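Local coordinates for glutaredoxin related protein (Sulfolobus solfataricus, PDB 4MNN) that is an atypical protein disulfide oxidoreductase of the glutaredoxin family, with two domains related to thioredoxin, at residues 10-14 and 75-79; 18-22 and 52-56. All coordinates share one frame; numbering follows the deposited sequence.

Contact 1 of 2, residues 10-14 and 75-79; sequences YLNAI and LNSLV
Y10 meets L75 at one end of this contact, and I14 meets V79 at the other. L11 sits between them on the buried side. Its CD1 touches CD2 of L75 at 4.0 Å, and the two side chains cross at about a right angle. Its CD2 lies 4.0 Å from CB of L78. F33 of helix 27-33 closes over L11, L75 and L78, so this side is tightly packed. V79 serves two neighbours. With CG1 anti to the backbone N (chi1 175°), that branch meets CG2 of I14 at 4.0 Å, while CG2 rests 3.3 Å from the carbonyl O of Y10. The other side is more open to solvent, and there the partly exposed Y10 and N76 meet. At the border of the two, CB of L75 makes an off-centre CH-pi contact, 4.3 Å from the centroid of the Y10 ring. N76 comes to the edge of the same ring, near its plane, with OD1 3.0 Å from CE2. Ring and amide planes are 47° apart. The amide ND2 turns to E119 for a weak hydrogen bond. No hydrogen bond joins the two segments. The contact therefore rests mainly on apolar packing, and the amide oxygen of N76 probably gains a little from the slightly positive ring edge.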
loop_
_atom_site.group_PDB
_atom_site.type_symbol
_atom_site.label_atom_id
_atom_site.label_comp_id
_atom_site.label_asym_id
_atom_site.label_seq_id
_atom_site.Cartn_x
_atom_site.Cartn_y
_atom_site.Cartn_z
ATOM N N TYR A 10 10.043 -0.137 13.736
ATOM C CA TYR A 10 9.788 0.755 12.618
ATOM C C TYR A 10 8.964 1.964 12.980
ATOM O O TYR A 10 9.228 3.054 12.501
ATOM C CB TYR A 10 9.047 0.029 11.490
ATOM C CG TYR A 10 9.961 -0.731 10.569
ATOM C CD1 TYR A 10 10.489 -1.955 10.940
ATOM C CD2 TYR A 10 10.342 -0.189 9.327
ATOM C CE1 TYR A 10 11.383 -2.638 10.113
ATOM C CE2 TYR A 10 11.231 -0.864 8.494
ATOM C CZ TYR A 10 11.749 -2.088 8.896
ATOM O OH TYR A 10 12.644 -2.751 8.080
ATOM N N LEU A 11 7.983 1.778 13.856
ATOM C CA LEU A 11 7.063 2.858 14.148
ATOM C C LEU A 11 7.237 3.692 15.392
ATOM O O LEU A 11 6.767 4.838 15.439
ATOM C CB LEU A 11 5.651 2.299 14.115
ATOM C CG LEU A 11 5.332 1.513 12.832
ATOM C CD1 LEU A 11 3.858 1.138 12.835
ATOM C CD2 LEU A 11 5.674 2.346 11.583
ATOM N N ASN A 12 7.910 3.144 16.391
ATOM C CA ASN A 12 8.063 3.885 17.629
ATOM C C ASN A 12 8.625 5.294 17.436
ATOM O O ASN A 12 8.201 6.199 18.125
ATOM C CB ASN A 12 8.920 3.107 18.642
ATOM C CG ASN A 12 8.872 3.729 20.031
ATOM O OD1 ASN A 12 7.812 4.187 20.485
ATOM N ND2 ASN A 12 10.010 3.740 20.719
ATOM N N ALA A 13 9.545 5.490 16.504
ATOM C CA ALA A 13 10.121 6.825 16.302
ATOM C C ALA A 13 9.117 7.776 15.642
ATOM O O ALA A 13 8.873 8.901 16.131
ATOM C CB ALA A 13 11.378 6.731 15.449
ATOM N N ILE A 14 8.520 7.310 14.544
ATOM C CA ILE A 14 7.581 8.136 13.804
ATOM C C ILE A 14 6.343 8.486 14.598
ATOM O O ILE A 14 5.394 9.043 14.051
ATOM C CB ILE A 14 7.161 7.472 12.472
ATOM C CG1 ILE A 14 6.270 6.270 12.743
ATOM C CG2 ILE A 14 8.408 7.067 11.675
ATOM C CD1 ILE A 14 5.581 5.755 11.521
ATOM N N LEU A 75 5.463 -1.285 6.271
ATOM C CA LEU A 75 6.043 -0.529 7.377
ATOM C C LEU A 75 7.005 0.522 6.854
ATOM O O LEU A 75 7.053 1.632 7.373
ATOM C CB LEU A 75 6.803 -1.459 8.342
ATOM C CG LEU A 75 5.893 -2.379 9.141
ATOM C CD1 LEU A 75 6.729 -3.347 9.919
ATOM C CD2 LEU A 75 4.974 -1.539 10.035
ATOM N N ASN A 76 7.790 0.183 5.840
ATOM C CA ASN A 76 8.703 1.156 5.275
ATOM C C ASN A 76 7.951 2.353 4.715
ATOM O O ASN A 76 8.427 3.496 4.789
ATOM C CB ASN A 76 9.495 0.549 4.127
ATOM C CG ASN A 76 10.919 0.255 4.492
ATOM O OD1 ASN A 76 11.202 -0.208 5.578
ATOM N ND2 ASN A 76 11.829 0.481 3.549
ATOM N N SER A 77 6.801 2.107 4.102
ATOM C CA SER A 77 6.074 3.213 3.524
ATOM C C SER A 77 5.572 4.123 4.610
ATOM O O SER A 77 5.506 5.333 4.429
ATOM C CB SER A 77 4.881 2.757 2.661
ATOM O OG SER A 77 3.822 2.189 3.434
ATOM N N LEU A 78 5.166 3.557 5.744
ATOM C CA LEU A 78 4.673 4.413 6.827
ATOM C C LEU A 78 5.766 5.395 7.280
ATOM O O LEU A 78 5.517 6.589 7.500
ATOM C CB LEU A 78 4.263 3.535 8.011
ATOM C CG LEU A 78 2.769 3.144 8.174
ATOM C CD1 LEU A 78 2.016 3.175 6.907
ATOM C CD2 LEU A 78 2.661 1.807 8.895
ATOM N N VAL A 79 6.968 4.866 7.462
ATOM C CA VAL A 79 8.079 5.705 7.909
ATOM C C VAL A 79 8.423 6.761 6.859
ATOM O O VAL A 79 8.642 7.920 7.193
ATOM C CB VAL A 79 9.308 4.820 8.204
ATOM C CG1 VAL A 79 10.541 5.697 8.563
ATOM C CG2 VAL A 79 8.961 3.834 9.324
#

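Contact 2 of 2, residues 18-22 and 52-56; sequences DITIQ and VKRGD
D18 folds its CG back between its own N and carbonyl carbon (chi1 70°), while R54 stretches out from CG to NE with CG anti to its N (chi1 -167°). The two side chains cross at about a right angle. This brings OD1 of D18 2.8 Å from NE of R54, a salt bridge whose exact geometry is doubtful because OD1 is less surely placed. Carboxylate and guanidinium are steeply turned against each other. NH1 of R54 has a second partner in the carbonyl O of I81. The backbone grip is firmer. T20 and K53 form an antiparallel hydrogen-bonded pair: T20 N donates to K53 O and K53 N to T20 O, each at 2.8 Å. Beside the turn after strand 49-54, one water gives a hydrogen to D18 O, accepts from G55 N at 2.8 Å and bonds T20 OG1. CD of K53 lies 3.7 Å from CD of Q22. The amide NE2 of Q22 is bound by E40. CD1 of I19 touches CG1 of V52 at 3.9 Å on the face covered by helix 71-83. Strands 19-24 and 49-54 lie between strands 38-41 and 57-63, the central antiparallel pairing typical of the thioredoxin fold.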
loop_
_atom_site.group_PDB
_atom_site.type_symbol
_atom_site.label_atom_id
_atom_site.label_comp_id
_atom_site.label_asym_id
_atom_site.label_seq_id
_atom_site.Cartn_x
_atom_site.Cartn_y
_atom_site.Cartn_z
ATOM N N ASP A 18 2.050 12.328 11.919
ATOM C CA ASP A 18 0.591 12.302 11.898
ATOM C C ASP A 18 0.092 11.288 10.856
ATOM O O ASP A 18 -0.906 11.526 10.151
ATOM C CB ASP A 18 0.032 13.683 11.587
ATOM C CG ASP A 18 0.276 14.099 10.162
ATOM O OD1 ASP A 18 1.269 13.613 9.578
ATOM O OD2 ASP A 18 -0.516 14.919 9.627
ATOM N N ILE A 19 0.803 10.165 10.751
ATOM C CA ILE A 19 0.365 9.109 9.851
ATOM C C ILE A 19 -0.925 8.591 10.497
ATOM O O ILE A 19 -1.030 8.508 11.735
ATOM C CB ILE A 19 1.406 7.958 9.787
ATOM C CG1 ILE A 19 2.340 8.145 8.598
ATOM C CG2 ILE A 19 0.693 6.606 9.658
ATOM C CD1 ILE A 19 1.732 7.764 7.241
ATOM N N THR A 20 -1.929 8.296 9.671
ATOM C CA THR A 20 -3.180 7.756 10.180
ATOM C C THR A 20 -3.533 6.548 9.307
ATOM O O THR A 20 -3.480 6.654 8.090
ATOM C CB THR A 20 -4.346 8.749 10.076
ATOM O OG1 THR A 20 -4.098 9.882 10.923
ATOM C CG2 THR A 20 -5.647 8.082 10.558
ATOM N N ILE A 21 -3.873 5.423 9.937
ATOM C CA ILE A 21 -4.248 4.214 9.211
ATOM C C ILE A 21 -5.731 3.960 9.434
ATOM O O ILE A 21 -6.183 4.026 10.578
ATOM C CB ILE A 21 -3.474 2.988 9.762
ATOM C CG1 ILE A 21 -2.035 3.021 9.264
ATOM C CG2 ILE A 21 -4.172 1.681 9.398
ATOM C CD1 ILE A 21 -1.155 2.015 9.962
ATOM N N GLN A 22 -6.491 3.721 8.363
ATOM C CA GLN A 22 -7.893 3.370 8.540
ATOM C C GLN A 22 -7.947 1.921 8.099
ATOM O O GLN A 22 -7.474 1.578 7.019
ATOM C CB GLN A 22 -8.817 4.183 7.644
ATOM C CG GLN A 22 -8.722 5.674 7.857
ATOM C CD GLN A 22 -9.776 6.403 7.047
ATOM O OE1 GLN A 22 -10.030 6.046 5.902
ATOM N NE2 GLN A 22 -10.388 7.414 7.634
ATOM N N VAL A 52 -3.866 4.367 4.065
ATOM C CA VAL A 52 -2.792 5.083 4.749
ATOM C C VAL A 52 -2.969 6.545 4.392
ATOM O O VAL A 52 -3.025 6.876 3.227
ATOM C CB VAL A 52 -1.448 4.554 4.280
ATOM C CG1 VAL A 52 -0.310 5.445 4.804
ATOM C CG2 VAL A 52 -1.292 3.096 4.805
ATOM N N LYS A 53 -3.077 7.393 5.421
ATOM C CA LYS A 53 -3.298 8.824 5.253
ATOM C C LYS A 53 -2.387 9.667 6.115
ATOM O O LYS A 53 -1.718 9.185 7.041
ATOM C CB LYS A 53 -4.736 9.180 5.677
ATOM C CG LYS A 53 -5.808 8.329 5.003
ATOM C CD LYS A 53 -7.201 8.604 5.603
ATOM C CE LYS A 53 -7.525 10.116 5.574
ATOM N NZ LYS A 53 -8.945 10.336 6.047
ATOM N N ARG A 54 -2.356 10.945 5.780
ATOM C CA ARG A 54 -1.612 11.924 6.564
ATOM C C ARG A 54 -2.569 13.091 6.360
ATOM O O ARG A 54 -2.733 13.590 5.245
ATOM C CB ARG A 54 -0.213 12.167 5.992
ATOM C CG ARG A 54 0.680 12.921 6.957
ATOM C CD ARG A 54 2.116 13.135 6.473
ATOM N NE ARG A 54 2.706 14.246 7.221
ATOM C CZ ARG A 54 4.013 14.483 7.361
ATOM N NH1 ARG A 54 4.924 13.679 6.802
ATOM N NH2 ARG A 54 4.409 15.538 8.075
ATOM N N GLY A 55 -3.251 13.475 7.438
ATOM C CA GLY A 55 -4.253 14.520 7.332
ATOM C C GLY A 55 -5.394 14.006 6.470
ATOM O O GLY A 55 -5.824 12.859 6.618
ATOM N N ASP A 56 -5.896 14.824 5.552
ATOM C CA ASP A 56 -6.990 14.371 4.691
ATOM C C ASP A 56 -6.457 13.621 3.472
ATOM O O ASP A 56 -7.239 13.092 2.680
ATOM C CB ASP A 56 -7.805 15.558 4.154
ATOM C CG ASP A 56 -8.650 16.218 5.216
ATOM O OD1 ASP A 56 -9.248 15.475 6.028
ATOM O OD2 ASP A 56 -8.721 17.474 5.218
HETATM O O HOH W 1 -3.297 12.071 9.912
#

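In the fold
Contact 2 is nested inside the loop that contact 1 closes, and their centres lie about 13 Å apart. L78 joins them. It takes part in contact 1, yet its CD1 reaches CG1 of V52 at 3.9 Å and its CD2 reaches CD1 of I21 at 4.0 Å. Helix 71-83 thus packs on the sheet with one side and on the end of helix 4-11 with another. Both contacts belong to the N-terminal thioredoxin-like domain. Strand 19-24 ends at C24, which forms a disulfide with C45. The second disulfide, C111-C114, has the CxxC pattern of a probable redox site. C114 begins helix 114-127.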